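Local coordinates for protein probable tRNA pseudouridine synthase D (Methanosarcina mazei, PDB 1Z2Z) that probably converts uridine-13 of transfer RNAs to pseudouridine, as a member of the TruD family of pseudouridine synthases, at residues N13-Q25 with L152-G164. Residues are numbered along the deposited sequence; the frame is centred on the assembly and turned at random.
Sequences NLYSTDTTGLGGQ and LLKKTTDEILAQG
T156 OG1 and T19 OG1 meet across the contact at 3.1 Å, and T156 OG1 also sits in a second bond: it gives its proton back to the helix, 2.7 Å from L152 O, while the hydroxyl of T19 donates to it. L152 O takes T156 OG1 and T156 N on opposite faces of its carbonyl plane. With OG1 anti to its own carbonyl carbon (chi1 -47°), the T156 hydroxyl is turned back toward the preceding turn, where L152 O lies. K431, outside both segments, hydrogen-bonds through NZ to T17 OG1 and T19 OG1. An alanine in place of T156 would probably leave T19 OG1 without its acceptor on the helix and open a gap beside the T19 methyl, which rests against T156 and the CB of K155.

One turn on, E159, extended beyond CG, brings OE1 to D18 N, which donates from the syn side at 3.2 Å, 23° out of the carboxylate plane. The D18 carboxylate lies close to the same group as a like charge, the two carboxylate planes 34° apart; K155 NZ, 4.6 Å from D18 OD2 and not in contact with it, may offset part of the charge.

Apolar contacts flank this polar row. T17 CG2 lies against I160 CG1, the T20 and L152 side chains cross at about a right angle, T20 CG2 against L152 CD1, and L22 CD1 meets L153 CD2 at 3.5 Å. L22 goes on to strand 130-142, whereas L153 and I160 also touch Y429 of helix 423-430. The arrangement is an irregular N-terminal segment laid along one face of helix 146-163, joining it to the C-terminal helix and the central mixed sheet of this pseudouridine synthase fold.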
ATOM      1  N   ASN A  13      13.633   7.871  -1.148  1.00 40.88           N
ATOM      2  CA  ASN A  13      14.399   9.098  -0.990  1.00 40.81           C
ATOM      3  C   ASN A  13      14.608   9.817  -2.308  1.00 40.41           C
ATOM      4  O   ASN A  13      15.558  10.576  -2.456  1.00 41.78           O
ATOM      5  CB  ASN A  13      15.761   8.803  -0.368  1.00 40.51           C
ATOM      6  CG  ASN A  13      16.789   8.377  -1.397  1.00 43.82           C
ATOM      7  OD1 ASN A  13      16.550   7.481  -2.214  1.00 42.78           O
ATOM      8  ND2 ASN A  13      17.950   9.021  -1.363  1.00 44.89           N
ATOM      9  N   LEU A  14      13.726   9.586  -3.268  1.00 39.67           N
ATOM     10  CA  LEU A  14      13.869  10.247  -4.554  1.00 39.62           C
ATOM     11  C   LEU A  14      12.644  10.057  -5.418  1.00 38.91           C
ATOM     12  O   LEU A  14      11.572   9.761  -4.912  1.00 38.88           O
ATOM     13  CB  LEU A  14      15.103   9.722  -5.280  1.00 39.81           C
ATOM     14  CG  LEU A  14      15.131   8.214  -5.499  1.00 39.36           C
ATOM     15  CD1 LEU A  14      14.667   7.843  -6.900  1.00 39.45           C
ATOM     16  CD2 LEU A  14      16.542   7.758  -5.285  1.00 43.73           C
ATOM     17  N   TYR A  15      12.828  10.214  -6.726  1.00 39.31           N
ATOM     18  CA  TYR A  15      11.746  10.105  -7.699  1.00 40.00           C
ATOM     19  C   TYR A  15      12.283   9.591  -9.034  1.00 41.62           C
ATOM     20  O   TYR A  15      13.269  10.119  -9.551  1.00 42.00           O
ATOM     21  CB  TYR A  15      11.122  11.486  -7.924  1.00 38.21           C
ATOM     22  CG  TYR A  15      10.544  12.146  -6.688  1.00 37.07           C
ATOM     23  CD1 TYR A  15       9.241  11.875  -6.277  1.00 36.80           C
ATOM     24  CD2 TYR A  15      11.284  13.075  -5.952  1.00 36.07           C
ATOM     25  CE1 TYR A  15       8.683  12.522  -5.170  1.00 37.22           C
ATOM     26  CE2 TYR A  15      10.730  13.727  -4.839  1.00 36.38           C
ATOM     27  CZ  TYR A  15       9.431  13.445  -4.459  1.00 36.14           C
ATOM     28  OH  TYR A  15       8.867  14.075  -3.376  1.00 34.93           O
ATOM     29  N   SER A  16      11.631   8.579  -9.605  1.00 43.01           N
ATOM     30  CA  SER A  16      12.074   8.034 -10.889  1.00 42.60           C
ATOM     31  C   SER A  16      12.022   9.130 -11.964  1.00 44.10           C
ATOM     32  O   SER A  16      12.713   9.063 -12.986  1.00 44.56           O
ATOM     33  CB  SER A  16      11.189   6.856 -11.308  1.00 41.44           C
ATOM     34  OG  SER A  16      10.072   7.289 -12.063  1.00 41.00           O
ATOM     35  N   THR A  17      11.200  10.145 -11.724  1.00 45.42           N
ATOM     36  CA  THR A  17      11.067  11.251 -12.660  1.00 46.69           C
ATOM     37  C   THR A  17      11.833  12.464 -12.126  1.00 47.90           C
ATOM     38  O   THR A  17      11.869  12.697 -10.918  1.00 47.08           O
ATOM     39  CB  THR A  17       9.594  11.644 -12.831  1.00 45.86           C
ATOM     40  OG1 THR A  17       9.089  12.112 -11.575  1.00 46.31           O
ATOM     41  CG2 THR A  17       8.766  10.452 -13.296  1.00 44.46           C
ATOM     42  N   ASP A  18      12.444  13.233 -13.023  1.00 48.96           N
ATOM     43  CA  ASP A  18      13.200  14.422 -12.620  1.00 51.67           C
ATOM     44  C   ASP A  18      12.376  15.704 -12.802  1.00 51.66           C
ATOM     45  O   ASP A  18      12.915  16.811 -12.748  1.00 51.79           O
ATOM     46  CB  ASP A  18      14.480  14.531 -13.444  1.00 52.74           C
ATOM     47  CG  ASP A  18      14.198  14.583 -14.925  1.00 55.45           C
ATOM     48  OD1 ASP A  18      14.566  13.618 -15.637  1.00 57.52           O
ATOM     49  OD2 ASP A  18      13.592  15.584 -15.373  1.00 55.16           O
ATOM     50  N   THR A  19      11.077  15.547 -13.034  1.00 51.19           N
ATOM     51  CA  THR A  19      10.192  16.688 -13.211  1.00 50.67           C
ATOM     52  C   THR A  19       9.983  17.384 -11.879  1.00 50.85           C
ATOM     53  O   THR A  19      10.257  16.821 -10.815  1.00 51.06           O
ATOM     54  CB  THR A  19       8.821  16.263 -13.743  1.00 51.03           C
ATOM     55  OG1 THR A  19       8.359  15.115 -13.012  1.00 52.83           O
ATOM     56  CG2 THR A  19       8.906  15.939 -15.218  1.00 50.49           C
ATOM     57  N   THR A  20       9.481  18.611 -11.938  1.00 50.51           N
ATOM     58  CA  THR A  20       9.255  19.386 -10.732  1.00 49.73           C
ATOM     59  C   THR A  20       7.958  18.988 -10.048  1.00 49.62           C
ATOM     60  O   THR A  20       6.985  18.613 -10.702  1.00 49.64           O
ATOM     61  CB  THR A  20       9.273  20.907 -11.043  1.00 47.65           C
ATOM     62  OG1 THR A  20       8.956  21.649  -9.863  1.00 45.10           O
ATOM     63  CG2 THR A  20       8.286  21.231 -12.132  1.00 48.21           C
ATOM     64  N   GLY A  21       7.979  19.061  -8.722  1.00 50.09           N
ATOM     65  CA  GLY A  21       6.826  18.711  -7.920  1.00 50.03           C
ATOM     66  C   GLY A  21       5.643  19.603  -8.202  1.00 49.43           C
ATOM     67  O   GLY A  21       5.616  20.770  -7.809  1.00 50.84           O
ATOM     68  N   LEU A  22       4.666  19.031  -8.891  1.00 48.47           N
ATOM     69  CA  LEU A  22       3.443  19.714  -9.265  1.00 47.66           C
ATOM     70  C   LEU A  22       2.799  20.371  -8.052  1.00 47.77           C
ATOM     71  O   LEU A  22       2.128  21.394  -8.175  1.00 47.49           O
ATOM     72  CB  LEU A  22       2.498  18.700  -9.893  1.00 47.22           C
ATOM     73  CG  LEU A  22       1.352  19.202 -10.755  1.00 48.01           C
ATOM     74  CD1 LEU A  22       0.931  18.078 -11.690  1.00 46.74           C
ATOM     75  CD2 LEU A  22       0.199  19.664  -9.877  1.00 47.89           C
ATOM     76  N   GLY A  23       3.015  19.784  -6.877  1.00 47.98           N
ATOM     77  CA  GLY A  23       2.448  20.331  -5.657  1.00 47.61           C
ATOM     78  C   GLY A  23       0.932  20.309  -5.679  1.00 47.63           C
ATOM     79  O   GLY A  23       0.333  19.490  -6.376  1.00 50.45           O
ATOM     80  N   GLY A  24       0.305  21.201  -4.920  1.00 45.73           N
ATOM     81  CA  GLY A  24      -1.148  21.246  -4.886  1.00 43.14           C
ATOM     82  C   GLY A  24      -1.747  20.404  -3.773  1.00 41.84           C
ATOM     83  O   GLY A  24      -1.032  19.920  -2.890  1.00 41.21           O
ATOM     84  N   GLN A  25      -3.062  20.210  -3.822  1.00 39.87           N
ATOM     85  CA  GLN A  25      -3.759  19.439  -2.798  1.00 38.79           C
ATOM     86  C   GLN A  25      -4.804  18.505  -3.391  1.00 37.87           C
ATOM     87  O   GLN A  25      -5.201  18.662  -4.549  1.00 36.30           O
ATOM     88  CB  GLN A  25      -4.424  20.396  -1.823  1.00 39.40           C
ATOM     89  CG  GLN A  25      -5.331  21.373  -2.525  1.00 40.33           C
ATOM     90  CD  GLN A  25      -5.850  22.444  -1.603  1.00 40.76           C
ATOM     91  OE1 GLN A  25      -6.857  23.088  -1.898  1.00 40.48           O
ATOM     92  NE2 GLN A  25      -5.163  22.654  -0.481  1.00 39.06           N
ATOM     93  N   LEU A 152       4.008  20.557 -17.745  1.00 58.03           N
ATOM     94  CA  LEU A 152       4.693  19.917 -16.635  1.00 59.24           C
ATOM     95  C   LEU A 152       4.179  18.485 -16.522  1.00 59.50           C
ATOM     96  O   LEU A 152       4.913  17.577 -16.133  1.00 59.64           O
ATOM     97  CB  LEU A 152       4.416  20.685 -15.335  1.00 59.47           C
ATOM     98  CG  LEU A 152       5.433  20.606 -14.183  1.00 59.95           C
ATOM     99  CD1 LEU A 152       5.022  21.579 -13.090  1.00 59.68           C
ATOM    100  CD2 LEU A 152       5.527  19.192 -13.629  1.00 60.01           C
ATOM    101  N   LEU A 153       2.910  18.295 -16.871  1.00 60.03           N
ATOM    102  CA  LEU A 153       2.276  16.981 -16.816  1.00 60.74           C
ATOM    103  C   LEU A 153       2.771  16.066 -17.929  1.00 61.33           C
ATOM    104  O   LEU A 153       3.057  14.889 -17.698  1.00 60.93           O
ATOM    105  CB  LEU A 153       0.753  17.125 -16.928  1.00 59.87           C
ATOM    106  CG  LEU A 153      -0.022  17.639 -15.707  1.00 60.70           C
ATOM    107  CD1 LEU A 153      -1.424  18.048 -16.126  1.00 59.64           C
ATOM    108  CD2 LEU A 153      -0.076  16.556 -14.632  1.00 59.87           C
ATOM    109  N   LYS A 154       2.873  16.617 -19.135  1.00 61.46           N
ATOM    110  CA  LYS A 154       3.315  15.848 -20.290  1.00 61.73           C
ATOM    111  C   LYS A 154       4.722  15.308 -20.104  1.00 60.64           C
ATOM    112  O   LYS A 154       5.028  14.196 -20.533  1.00 59.81           O
ATOM    113  CB  LYS A 154       3.249  16.707 -21.560  1.00 63.04           C
ATOM    114  CG  LYS A 154       3.505  15.926 -22.856  1.00 65.37           C
ATOM    115  CD  LYS A 154       4.997  15.819 -23.191  1.00 66.47           C
ATOM    116  CE  LYS A 154       5.292  14.657 -24.146  1.00 66.06           C
ATOM    117  NZ  LYS A 154       5.131  13.323 -23.474  1.00 64.89           N
ATOM    118  N   LYS A 155       5.576  16.096 -19.463  1.00 60.03           N
ATOM    119  CA  LYS A 155       6.949  15.676 -19.237  1.00 60.40           C
ATOM    120  C   LYS A 155       6.978  14.564 -18.188  1.00 59.23           C
ATOM    121  O   LYS A 155       7.610  13.526 -18.395  1.00 59.55           O
ATOM    122  CB  LYS A 155       7.811  16.865 -18.781  1.00 61.66           C
ATOM    123  CG  LYS A 155       9.212  16.910 -19.406  1.00 62.54           C
ATOM    124  CD  LYS A 155      10.123  17.914 -18.694  1.00 64.16           C
ATOM    125  CE  LYS A 155      11.469  18.090 -19.408  1.00 64.23           C
ATOM    126  NZ  LYS A 155      12.236  16.823 -19.599  1.00 64.24           N
ATOM    127  N   THR A 156       6.281  14.772 -17.074  1.00 57.63           N
ATOM    128  CA  THR A 156       6.246  13.774 -16.011  1.00 56.86           C
ATOM    129  C   THR A 156       5.676  12.468 -16.551  1.00 55.54           C
ATOM    130  O   THR A 156       6.103  11.386 -16.156  1.00 55.85           O
ATOM    131  CB  THR A 156       5.373  14.232 -14.817  1.00 57.98           C
ATOM    132  OG1 THR A 156       5.697  15.586 -14.465  1.00 57.80           O
ATOM    133  CG2 THR A 156       5.619  13.330 -13.609  1.00 55.47           C
ATOM    134  N   THR A 157       4.705  12.592 -17.452  1.00 54.95           N
ATOM    135  CA  THR A 157       4.046  11.450 -18.093  1.00 54.26           C
ATOM    136  C   THR A 157       5.051  10.732 -18.999  1.00 54.68           C
ATOM    137  O   THR A 157       5.311   9.543 -18.826  1.00 54.23           O
ATOM    138  CB  THR A 157       2.851  11.922 -18.965  1.00 53.45           C
ATOM    139  OG1 THR A 157       1.892  12.597 -18.144  1.00 51.11           O
ATOM    140  CG2 THR A 157       2.190  10.744 -19.655  1.00 52.79           C
ATOM    141  N   ASP A 158       5.605  11.469 -19.963  1.00 55.11           N
ATOM    142  CA  ASP A 158       6.586  10.928 -20.901  1.00 55.42           C
ATOM    143  C   ASP A 158       7.626  10.047 -20.222  1.00 55.62           C
ATOM    144  O   ASP A 158       7.824   8.896 -20.615  1.00 55.84           O
ATOM    145  CB  ASP A 158       7.318  12.046 -21.651  1.00 56.44           C
ATOM    146  CG  ASP A 158       8.755  11.657 -22.020  1.00 58.93           C
ATOM    147  OD1 ASP A 158       9.656  11.762 -21.154  1.00 58.30           O
ATOM    148  OD2 ASP A 158       8.988  11.229 -23.173  1.00 60.52           O
ATOM    149  N   GLU A 159       8.311  10.588 -19.220  1.00 54.75           N
ATOM    150  CA  GLU A 159       9.326   9.803 -18.537  1.00 54.05           C
ATOM    151  C   GLU A 159       8.696   8.547 -17.995  1.00 54.29           C
ATOM    152  O   GLU A 159       9.288   7.469 -18.055  1.00 54.98           O
ATOM    153  CB  GLU A 159       9.979  10.600 -17.407  1.00 52.90           C
ATOM    154  CG  GLU A 159      11.062  11.543 -17.899  1.00 52.19           C
ATOM    155  CD  GLU A 159      11.712  12.341 -16.791  1.00 52.79           C
ATOM    156  OE1 GLU A 159      12.258  11.736 -15.844  1.00 53.09           O
ATOM    157  OE2 GLU A 159      11.680  13.588 -16.866  1.00 54.58           O
ATOM    158  N   ILE A 160       7.477   8.681 -17.484  1.00 53.80           N
ATOM    159  CA  ILE A 160       6.770   7.538 -16.926  1.00 52.88           C
ATOM    160  C   ILE A 160       6.481   6.504 -18.001  1.00 53.04           C
ATOM    161  O   ILE A 160       6.840   5.333 -17.871  1.00 52.31           O
ATOM    162  CB  ILE A 160       5.457   7.975 -16.272  1.00 50.99           C
ATOM    163  CG1 ILE A 160       5.759   8.736 -14.982  1.00 50.66           C
ATOM    164  CG2 ILE A 160       4.599   6.767 -15.976  1.00 52.32           C
ATOM    165  CD1 ILE A 160       4.533   9.218 -14.258  1.00 49.03           C
ATOM    166  N   LEU A 161       5.839   6.950 -19.069  1.00 54.03           N
ATOM    167  CA  LEU A 161       5.502   6.064 -20.165  1.00 55.06           C
ATOM    168  C   LEU A 161       6.749   5.341 -20.654  1.00 55.00           C
ATOM    169  O   LEU A 161       6.695   4.160 -20.995  1.00 55.10           O
ATOM    170  CB  LEU A 161       4.865   6.869 -21.300  1.00 55.55           C
ATOM    171  CG  LEU A 161       3.463   6.447 -21.771  1.00 56.71           C
ATOM    172  CD1 LEU A 161       2.529   6.198 -20.583  1.00 56.29           C
ATOM    173  CD2 LEU A 161       2.903   7.532 -22.673  1.00 55.43           C
ATOM    174  N   ALA A 162       7.872   6.055 -20.662  1.00 55.66           N
ATOM    175  CA  ALA A 162       9.152   5.512 -21.115  1.00 55.79           C
ATOM    176  C   ALA A 162       9.777   4.528 -20.129  1.00 56.09           C
ATOM    177  O   ALA A 162      10.253   3.461 -20.520  1.00 56.82           O
ATOM    178  CB  ALA A 162      10.126   6.650 -21.388  1.00 54.12           C
ATOM    179  N   GLN A 163       9.790   4.896 -18.855  1.00 56.47           N
ATOM    180  CA  GLN A 163      10.366   4.038 -17.830  1.00 56.83           C
ATOM    181  C   GLN A 163       9.488   2.813 -17.593  1.00 56.44           C
ATOM    182  O   GLN A 163       9.873   1.886 -16.874  1.00 55.79           O
ATOM    183  CB  GLN A 163      10.521   4.804 -16.520  1.00 57.56           C
ATOM    184  CG  GLN A 163      11.048   3.920 -15.420  1.00 61.09           C
ATOM    185  CD  GLN A 163      10.912   4.537 -14.052  1.00 63.35           C
ATOM    186  OE1 GLN A 163       9.810   4.910 -13.628  1.00 63.18           O
ATOM    187  NE2 GLN A 163      12.033   4.635 -13.336  1.00 63.90           N
ATOM    188  N   GLY A 164       8.300   2.822 -18.192  1.00 55.42           N
ATOM    189  CA  GLY A 164       7.386   1.705 -18.029  1.00 55.09           C
ATOM    190  C   GLY A 164       6.247   1.983 -17.059  1.00 54.56           C
ATOM    191  O   GLY A 164       5.219   1.308 -17.080  1.00 54.61           O
TER